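Local coordinates for N-acetylmuramoyl-L-alanine amidase (PDB 7AGM), which cleaves, as a zinc-dependent Amidase_3 hydrolase, the amide bond between N-acetylmuramic acid and L-alanine in peptidoglycan, at the zinc ion site. Numbering follows the deposited sequence.

The zinc ion site. Residues 17, 41, 44, 52, 107-108, 182. With ZN (zinc ion), chain B.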
# COMPACT_ATOMS: atom_id res chain seq x y z
N HIS A 17 5.68 5.61 -4.58
CA HIS A 17 6.30 6.56 -5.50
C HIS A 17 7.09 7.64 -4.78
O HIS A 17 7.20 7.60 -3.55
CB HIS A 17 5.28 7.09 -6.51
CG HIS A 17 4.49 6.00 -7.16
ND1 HIS A 17 4.99 5.24 -8.20
CD2 HIS A 17 3.27 5.50 -6.87
CE1 HIS A 17 4.09 4.33 -8.54
NE2 HIS A 17 3.04 4.46 -7.74
N GLU A 41 8.74 4.34 -10.60
CA GLU A 41 7.83 4.90 -11.59
C GLU A 41 7.26 6.17 -10.98
O GLU A 41 7.14 6.29 -9.76
CB GLU A 41 6.65 3.97 -11.87
CG GLU A 41 6.99 2.75 -12.68
CD GLU A 41 7.28 3.08 -14.12
OE1 GLU A 41 6.75 4.10 -14.63
OE2 GLU A 41 8.05 2.33 -14.75
N THR A 44 0.66 7.54 -11.14
CA THR A 44 -0.39 8.10 -11.96
C THR A 44 -0.85 9.44 -11.38
O THR A 44 -0.22 10.00 -10.48
CB THR A 44 -1.51 7.07 -12.18
OG1 THR A 44 -2.41 7.55 -13.19
CG2 THR A 44 -2.27 6.80 -10.89
N GLU A 52 -0.52 10.80 -7.78
CA GLU A 52 -0.55 9.66 -6.88
C GLU A 52 0.42 9.83 -5.71
O GLU A 52 0.07 9.52 -4.56
CB GLU A 52 -0.22 8.37 -7.64
CG GLU A 52 -0.24 7.15 -6.73
CD GLU A 52 0.13 5.87 -7.45
OE1 GLU A 52 0.33 5.92 -8.69
OE2 GLU A 52 0.22 4.81 -6.79
N HIS A 107 -1.13 2.92 -2.44
CA HIS A 107 -1.07 3.34 -3.83
C HIS A 107 -2.43 3.83 -4.29
O HIS A 107 -3.45 3.67 -3.60
CB HIS A 107 -0.64 2.19 -4.75
CG HIS A 107 0.83 1.93 -4.70
ND1 HIS A 107 1.68 2.32 -5.71
CD2 HIS A 107 1.59 1.33 -3.76
CE1 HIS A 107 2.91 1.97 -5.39
NE2 HIS A 107 2.89 1.36 -4.22
N ALA A 108 -2.45 4.40 -5.49
CA ALA A 108 -3.67 4.67 -6.23
C ALA A 108 -3.45 4.31 -7.69
O ALA A 108 -2.34 4.41 -8.21
CB ALA A 108 -4.12 6.13 -6.12
N GLU A 182 -4.34 -0.62 -3.29
CA GLU A 182 -4.71 0.36 -4.32
C GLU A 182 -6.05 0.94 -3.88
O GLU A 182 -7.08 0.26 -3.94
CB GLU A 182 -4.80 -0.30 -5.70
CG GLU A 182 -3.46 -0.70 -6.31
CD GLU A 182 -2.69 0.45 -6.90
OE1 GLU A 182 -3.18 1.60 -6.80
OE2 GLU A 182 -1.59 0.22 -7.46
ZN ZN B . 1.34 3.24 -7.49
O HOH W 1 1.26 3.42 -9.63
O HOH W 2 2.31 1.54 -8.55
O HOH W 3 -0.41 2.41 -8.25
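The backbone brings the zinc ligands together from separate elements: His17 sits in a loop with a positive phi of 76°, Glu52 opens helix 52-69, and His107 and Ala108 lie on extended strand 102-109, beside strand 178-185 with Glu182. The partly occupied zinc is modelled as distorted six-coordinate, with ligands that include two imidazoles, a carboxylate and waters. The histidines present different ring nitrogens: His17 reaches the metal with NE2 at 2.1 Å, whereas His107 turns ND1, the ring nitrogen bonded to CG, towards zinc at 2.0 Å. The other ring nitrogen of His17, ND1, donates nearly in the ring plane to Glu41 O at 2.9 Å, from above the carbonyl plane; this second-shell bond should fix the ring's rotation and leave NE2 for the metal. Glu52 is fully stretched, with CG anti to the backbone N (chi1 -180°), and binds zinc through OE2 at 2.1 Å. Ala108 N meets the same oxygen from above the carboxylate plane. Glu52 OE1 accepts from Thr44 N on its anti lone pair, a nearly straight bond (165° at H). The same OE1 of Glu52 lies 2.8 Å from zinc-bound water 1. The carboxylate is thus held at both oxygens. Water 3 is shared by zinc, Ala108 O and Glu182 OE2, the last at 2.6 Å. Zinc probably lowers the pKa of such a water, and the Glu182 carboxylate is well placed to act as general base, as the catalytic glutamate does in this family. The site is the Amidase_3 zinc centre, where zinc-bound water is thought to be activated to hydrolyse the N-acetylmuramoyl-L-alanine amide.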